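Local atomic coordinates of uncharacterized lipoprotein GfcB (PDB entry 2IN5), a protein that is of unknown function but, as a lipoprotein of the group 4 capsule protein B family, may take part in capsule polysaccharide production at the membrane. Residues 58-61 against 67-70; 115-120 against 185-190. All coordinates share one frame; numbering follows the deposited sequence.

How the contacts relate
Contact 1 (58-61 with 67-70) is a local hairpin pairing held by backbone hydrogen bonds, whereas contact 2 (115-120 with 185-190) joins the end of strand 108-117 to the connection before strand 189-194, 65 residues on, through the W115 indole on A185 and V187, without any hydrogen bond between the segments. The centres of contact 1 and contact 2 lie about 17 Å apart; the nearest atoms of contact 1 and contact 2 are about 5 Å apart, without touching. Seven of eight touching residues are buried in contact 1, two of four in contact 2. L39 of strand 36-41 touches L69 of contact 1 and also V190, which itself does not touch 115-120. The second subunit reaches contact 1 alone.

Contact 1. Residues 58-61 against 67-70; sequences QSKW and AMLV
W61 and L69 face each other as an antiparallel hydrogen-bonded pair. W61 N donates to L69 O and L69 N returns a bond to W61 O, each 2.9 Å long. L69 O also sits in the plane of the W61 indole, 3.4 Å from W61 CD1 at the ring edge; with CG anti to the carbonyl carbon (chi1 -48°), the indole stays beside the W61 backbone N that this same oxygen accepts from. K60 and V70 form the neighbouring non-hydrogen-bonded pair, their side chains alongside on the face opposite W61 and L69. The side chain of M68, a selenomethionine, crosses that of K60 at a slant, M68 SE lying 3.6 Å from K60 CG. Farther along, the extended amide arm of Q58 lies against V70 CG1, with Q58 CD 3.9 Å away. K60 bends at chi2 and chi4, and its NZ forms a salt bridge with E55. T71 OG1 fixes the indole by bonding W61 NE1, while S59 OG bonds Q5 of the second subunit. Strands 47-55 and 75-80 flank the pair, which is a classic antiparallel beta hairpin within this mostly beta lipoprotein.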
ATOM      1  N   GLN A  58       3.461   4.878   6.784  1.00 34.29           N
ATOM      2  CA  GLN A  58       4.314   5.121   5.634  1.00 31.22           C
ATOM      3  C   GLN A  58       3.464   5.694   4.504  1.00 26.35           C
ATOM      4  O   GLN A  58       2.502   5.069   4.070  1.00 25.08           O
ATOM      5  CB  GLN A  58       4.982   3.822   5.196  1.00 32.51           C
ATOM      6  CG  GLN A  58       6.371   3.642   5.758  1.00 36.54           C
ATOM      7  CD  GLN A  58       7.003   2.338   5.322  1.00 38.70           C
ATOM      8  OE1 GLN A  58       8.211   2.158   5.443  1.00 42.12           O
ATOM      9  NE2 GLN A  58       6.184   1.415   4.822  1.00 40.28           N
ATOM     10  N   SER A  59       3.818   6.885   4.044  1.00 22.34           N
ATOM     11  CA  SER A  59       3.078   7.544   2.972  1.00 21.85           C
ATOM     12  C   SER A  59       3.580   7.091   1.611  1.00 20.44           C
ATOM     13  O   SER A  59       4.752   7.271   1.296  1.00 17.68           O
ATOM     14  CB  SER A  59       3.234   9.064   3.078  1.00 23.51           C
ATOM     15  OG  SER A  59       2.662   9.568   4.270  1.00 24.38           O
ATOM     16  N   LYS A  60       2.705   6.505   0.801  1.00 22.50           N
ATOM     17  CA  LYS A  60       3.119   6.053  -0.529  1.00 25.06           C
ATOM     18  C   LYS A  60       2.599   6.975  -1.627  1.00 24.55           C
ATOM     19  O   LYS A  60       1.405   6.994  -1.905  1.00 24.41           O
ATOM     20  CB  LYS A  60       2.625   4.632  -0.797  1.00 25.11           C
ATOM     21  CG  LYS A  60       3.432   3.549  -0.118  1.00 31.56           C
ATOM     22  CD  LYS A  60       3.056   3.371   1.331  1.00 34.82           C
ATOM     23  CE  LYS A  60       3.837   2.210   1.930  1.00 38.59           C
ATOM     24  NZ  LYS A  60       3.657   0.966   1.131  1.00 40.17           N
ATOM     25  N   TRP A  61       3.511   7.720  -2.247  1.00 25.26           N
ATOM     26  CA  TRP A  61       3.177   8.659  -3.314  1.00 28.02           C
ATOM     27  C   TRP A  61       3.363   8.048  -4.707  1.00 30.34           C
ATOM     28  O   TRP A  61       4.366   7.396  -4.986  1.00 32.67           O
ATOM     29  CB  TRP A  61       4.037   9.914  -3.189  1.00 27.60           C
ATOM     30  CG  TRP A  61       4.076  10.469  -1.800  1.00 28.42           C
ATOM     31  CD1 TRP A  61       4.779   9.973  -0.739  1.00 28.62           C
ATOM     32  CD2 TRP A  61       3.370  11.617  -1.309  1.00 27.72           C
ATOM     33  NE1 TRP A  61       4.560  10.739   0.379  1.00 28.68           N
ATOM     34  CE2 TRP A  61       3.699  11.757   0.061  1.00 28.91           C
ATOM     35  CE3 TRP A  61       2.494  12.540  -1.891  1.00 26.61           C
ATOM     36  CZ2 TRP A  61       3.183  12.786   0.858  1.00 26.99           C
ATOM     37  CZ3 TRP A  61       1.978  13.566  -1.101  1.00 27.18           C
ATOM     38  CH2 TRP A  61       2.325  13.679   0.262  1.00 27.58           C
ATOM     39  N   ALA A  67       5.485   5.371 -10.732  1.00 50.57           N
ATOM     40  CA  ALA A  67       6.695   5.132  -9.964  1.00 46.80           C
ATOM     41  C   ALA A  67       6.232   5.468  -8.551  1.00 44.47           C
ATOM     42  O   ALA A  67       5.292   6.246  -8.386  1.00 44.37           O
ATOM     43  CB  ALA A  67       7.800   6.076 -10.399  1.00 47.81           C
HETATM   44  N   MSE A  68       6.871   4.898  -7.535  1.00 41.17           N
HETATM   45  CA  MSE A  68       6.449   5.154  -6.164  1.00 38.08           C
HETATM   46  C   MSE A  68       7.515   5.731  -5.251  1.00 34.53           C
HETATM   47  O   MSE A  68       8.689   5.419  -5.380  1.00 33.01           O
HETATM   48  CB  MSE A  68       5.898   3.867  -5.552  1.00 41.18           C
HETATM   49  CG  MSE A  68       5.573   3.976  -4.071  1.00 48.28           C
HETATM   50 SE   MSE A  68       4.501   2.499  -3.415  1.00 59.45          SE
HETATM   51  CE  MSE A  68       5.927   1.263  -2.996  1.00 57.51           C
ATOM     52  N   LEU A  69       7.089   6.589  -4.331  1.00 31.61           N
ATOM     53  CA  LEU A  69       7.987   7.200  -3.357  1.00 29.68           C
ATOM     54  C   LEU A  69       7.433   6.901  -1.974  1.00 29.20           C
ATOM     55  O   LEU A  69       6.238   7.062  -1.744  1.00 31.10           O
ATOM     56  CB  LEU A  69       8.068   8.714  -3.553  1.00 29.76           C
ATOM     57  CG  LEU A  69       9.263   9.192  -4.365  1.00 29.76           C
ATOM     58  CD1 LEU A  69       8.988   9.014  -5.841  1.00 33.59           C
ATOM     59  CD2 LEU A  69       9.529  10.637  -4.039  1.00 33.17           C
ATOM     60  N   VAL A  70       8.280   6.455  -1.054  1.00 27.70           N
ATOM     61  CA  VAL A  70       7.810   6.144   0.296  1.00 24.84           C
ATOM     62  C   VAL A  70       8.463   7.089   1.280  1.00 21.93           C
ATOM     63  O   VAL A  70       9.676   7.236   1.313  1.00 20.46           O
ATOM     64  CB  VAL A  70       8.130   4.698   0.672  1.00 26.83           C
ATOM     65  CG1 VAL A  70       7.638   4.394   2.095  1.00 24.87           C
ATOM     66  CG2 VAL A  70       7.475   3.773  -0.342  1.00 23.77           C
TER

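Contact 2. Residues 115-120 against 185-190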
ATOM      1  N   TRP A 115      20.918   1.453  -1.276  1.00 26.22           N
ATOM      2  CA  TRP A 115      20.339   1.983  -2.502  1.00 27.77           C
ATOM      3  C   TRP A 115      21.025   1.409  -3.748  1.00 30.22           C
ATOM      4  O   TRP A 115      22.171   0.966  -3.686  1.00 30.48           O
ATOM      5  CB  TRP A 115      20.426   3.510  -2.472  1.00 23.00           C
ATOM      6  CG  TRP A 115      21.758   4.085  -2.833  1.00 18.90           C
ATOM      7  CD1 TRP A 115      22.120   4.595  -4.044  1.00 18.47           C
ATOM      8  CD2 TRP A 115      22.908   4.211  -1.984  1.00 18.33           C
ATOM      9  NE1 TRP A 115      23.424   5.034  -4.007  1.00 18.53           N
ATOM     10  CE2 TRP A 115      23.931   4.813  -2.755  1.00 16.89           C
ATOM     11  CE3 TRP A 115      23.174   3.878  -0.648  1.00 16.85           C
ATOM     12  CZ2 TRP A 115      25.193   5.088  -2.241  1.00 14.59           C
ATOM     13  CZ3 TRP A 115      24.429   4.148  -0.132  1.00 15.91           C
ATOM     14  CH2 TRP A 115      25.427   4.750  -0.929  1.00 20.60           C
ATOM     15  N   SER A 116      20.322   1.392  -4.874  1.00 32.91           N
ATOM     16  CA  SER A 116      20.919   0.877  -6.097  1.00 36.13           C
ATOM     17  C   SER A 116      21.419   2.025  -6.963  1.00 39.45           C
ATOM     18  O   SER A 116      20.793   3.076  -7.046  1.00 40.18           O
ATOM     19  CB  SER A 116      19.917   0.028  -6.877  1.00 36.95           C
ATOM     20  OG  SER A 116      18.843   0.789  -7.377  1.00 36.54           O
ATOM     21  N   GLU A 117      22.562   1.816  -7.601  1.00 42.60           N
ATOM     22  CA  GLU A 117      23.164   2.821  -8.461  1.00 46.08           C
ATOM     23  C   GLU A 117      23.683   2.107  -9.713  1.00 46.82           C
ATOM     24  O   GLU A 117      24.690   1.399  -9.662  1.00 46.57           O
ATOM     25  CB  GLU A 117      24.301   3.512  -7.705  1.00 48.84           C
ATOM     26  CG  GLU A 117      24.793   4.811  -8.319  1.00 53.34           C
ATOM     27  CD  GLU A 117      25.485   5.697  -7.299  1.00 55.98           C
ATOM     28  OE1 GLU A 117      25.996   6.774  -7.681  1.00 58.18           O
ATOM     29  OE2 GLU A 117      25.509   5.318  -6.108  1.00 56.10           O
ATOM     30  N   ASP A 118      22.980   2.298 -10.828  1.00 47.52           N
ATOM     31  CA  ASP A 118      23.328   1.656 -12.096  1.00 48.48           C
ATOM     32  C   ASP A 118      23.169   0.150 -11.915  1.00 48.57           C
ATOM     33  O   ASP A 118      24.008  -0.639 -12.349  1.00 48.32           O
ATOM     34  CB  ASP A 118      24.767   1.993 -12.507  1.00 49.88           C
ATOM     35  CG  ASP A 118      24.945   3.464 -12.864  1.00 50.98           C
ATOM     36  OD1 ASP A 118      26.101   3.904 -13.025  1.00 50.89           O
ATOM     37  OD2 ASP A 118      23.931   4.181 -12.987  1.00 52.61           O
ATOM     38  N   ASN A 119      22.074  -0.227 -11.260  1.00 47.74           N
ATOM     39  CA  ASN A 119      21.747  -1.617 -10.966  1.00 47.14           C
ATOM     40  C   ASN A 119      22.773  -2.316 -10.084  1.00 45.92           C
ATOM     41  O   ASN A 119      22.812  -3.542 -10.012  1.00 44.52           O
ATOM     42  CB  ASN A 119      21.547  -2.406 -12.255  1.00 48.01           C
ATOM     43  CG  ASN A 119      20.421  -1.860 -13.082  1.00 49.38           C
ATOM     44  OD1 ASN A 119      20.636  -1.048 -13.982  1.00 51.99           O
ATOM     45  ND2 ASN A 119      19.201  -2.279 -12.766  1.00 47.88           N
ATOM     46  N   HIS A 120      23.604  -1.527  -9.415  1.00 45.03           N
ATOM     47  CA  HIS A 120      24.605  -2.061  -8.502  1.00 43.40           C
ATOM     48  C   HIS A 120      24.191  -1.621  -7.099  1.00 42.23           C
ATOM     49  O   HIS A 120      23.827  -0.464  -6.888  1.00 41.30           O
ATOM     50  CB  HIS A 120      25.992  -1.496  -8.822  1.00 45.36           C
ATOM     51  CG  HIS A 120      26.536  -1.927 -10.149  1.00 46.99           C
ATOM     52  ND1 HIS A 120      27.652  -1.348 -10.715  1.00 46.57           N
ATOM     53  CD2 HIS A 120      26.114  -2.870 -11.025  1.00 46.50           C
ATOM     54  CE1 HIS A 120      27.892  -1.913 -11.884  1.00 47.30           C
ATOM     55  NE2 HIS A 120      26.974  -2.839 -12.097  1.00 46.12           N
ATOM     56  N   ALA A 185      24.037   7.923  -0.187  1.00 33.74           N
ATOM     57  CA  ALA A 185      25.017   8.582   0.659  1.00 35.07           C
ATOM     58  C   ALA A 185      25.625   9.772  -0.084  1.00 36.05           C
ATOM     59  O   ALA A 185      26.504   9.607  -0.930  1.00 36.10           O
ATOM     60  CB  ALA A 185      26.101   7.600   1.061  1.00 34.86           C
ATOM     61  N   GLY A 186      25.135  10.969   0.226  1.00 35.58           N
ATOM     62  CA  GLY A 186      25.640  12.175  -0.411  1.00 35.41           C
ATOM     63  C   GLY A 186      25.528  12.191  -1.926  1.00 33.99           C
ATOM     64  O   GLY A 186      26.273  12.909  -2.596  1.00 34.38           O
ATOM     65  N   VAL A 187      24.592  11.414  -2.464  1.00 33.00           N
ATOM     66  CA  VAL A 187      24.382  11.325  -3.908  1.00 32.65           C
ATOM     67  C   VAL A 187      22.891  11.317  -4.265  1.00 33.01           C
ATOM     68  O   VAL A 187      22.055  10.887  -3.463  1.00 35.09           O
ATOM     69  CB  VAL A 187      25.027  10.025  -4.486  1.00 33.91           C
ATOM     70  CG1 VAL A 187      26.513   9.971  -4.145  1.00 29.15           C
ATOM     71  CG2 VAL A 187      24.316   8.798  -3.934  1.00 31.71           C
ATOM     72  N   ILE A 188      22.579  11.790  -5.471  1.00 30.97           N
ATOM     73  CA  ILE A 188      21.216  11.855  -5.998  1.00 29.38           C
ATOM     74  C   ILE A 188      20.260  12.734  -5.185  1.00 31.31           C
ATOM     75  O   ILE A 188      19.368  12.242  -4.489  1.00 30.37           O
ATOM     76  CB  ILE A 188      20.601  10.458  -6.135  1.00 27.44           C
ATOM     77  CG1 ILE A 188      21.512   9.578  -6.991  1.00 27.07           C
ATOM     78  CG2 ILE A 188      19.230  10.558  -6.802  1.00 26.99           C
ATOM     79  CD1 ILE A 188      21.039   8.139  -7.113  1.00 25.03           C
ATOM     80  N   PRO A 189      20.414  14.064  -5.304  1.00 31.65           N
ATOM     81  CA  PRO A 189      19.577  15.019  -4.583  1.00 30.83           C
ATOM     82  C   PRO A 189      18.100  14.918  -4.914  1.00 30.46           C
ATOM     83  O   PRO A 189      17.706  14.764  -6.070  1.00 31.39           O
ATOM     84  CB  PRO A 189      20.198  16.364  -4.951  1.00 33.47           C
ATOM     85  CG  PRO A 189      20.723  16.127  -6.322  1.00 32.97           C
ATOM     86  CD  PRO A 189      21.330  14.758  -6.227  1.00 32.55           C
ATOM     87  N   VAL A 190      17.295  15.000  -3.865  1.00 29.02           N
ATOM     88  CA  VAL A 190      15.857  14.904  -3.976  1.00 28.41           C
ATOM     89  C   VAL A 190      15.220  16.125  -3.330  1.00 32.14           C
ATOM     90  O   VAL A 190      15.596  16.519  -2.225  1.00 33.69           O
ATOM     91  CB  VAL A 190      15.351  13.632  -3.266  1.00 25.37           C
ATOM     92  CG1 VAL A 190      13.842  13.528  -3.373  1.00 21.76           C
ATOM     93  CG2 VAL A 190      16.016  12.410  -3.867  1.00 24.04           C
TER
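W115 holds CG between its backbone N and carbonyl carbon (chi1 80°), which swings the indole across to A185 and V187. E117, with chi1 and chi2 both near anti, stretches its carboxylate back along the same strand to the indole nitrogen. The six-membered part of the ring carries most of the contact: A185 N stands over one face, offset toward the rim, and A185 CB lies 3.5 Å from W115 CH2. The V187 side chain runs at about a right angle to that of W115, and V187 CG2, neither squarely over a face nor at the edge, is 3.9 Å from W115 NE1. The contact thus joins the end of strand 108-117, where a tight turn leads into strand 120-140, to the connection between strands 176-182 and 189-194. D118 and N119, both with positive phi, form a type I' turn: E117 N donates to H120 O at 2.7 Å, while the return bond from H120 N is weak. W115 NE1 donates to E117 OE2 over 3.0 Å, coming from above the carboxylate plane, with the oxygen tilted 20° from the indole plane. E117 OE2 is also 4.3 Å from V187 CG2. R122 and A124 of strand 120-140 touch W115 and A185 respectively.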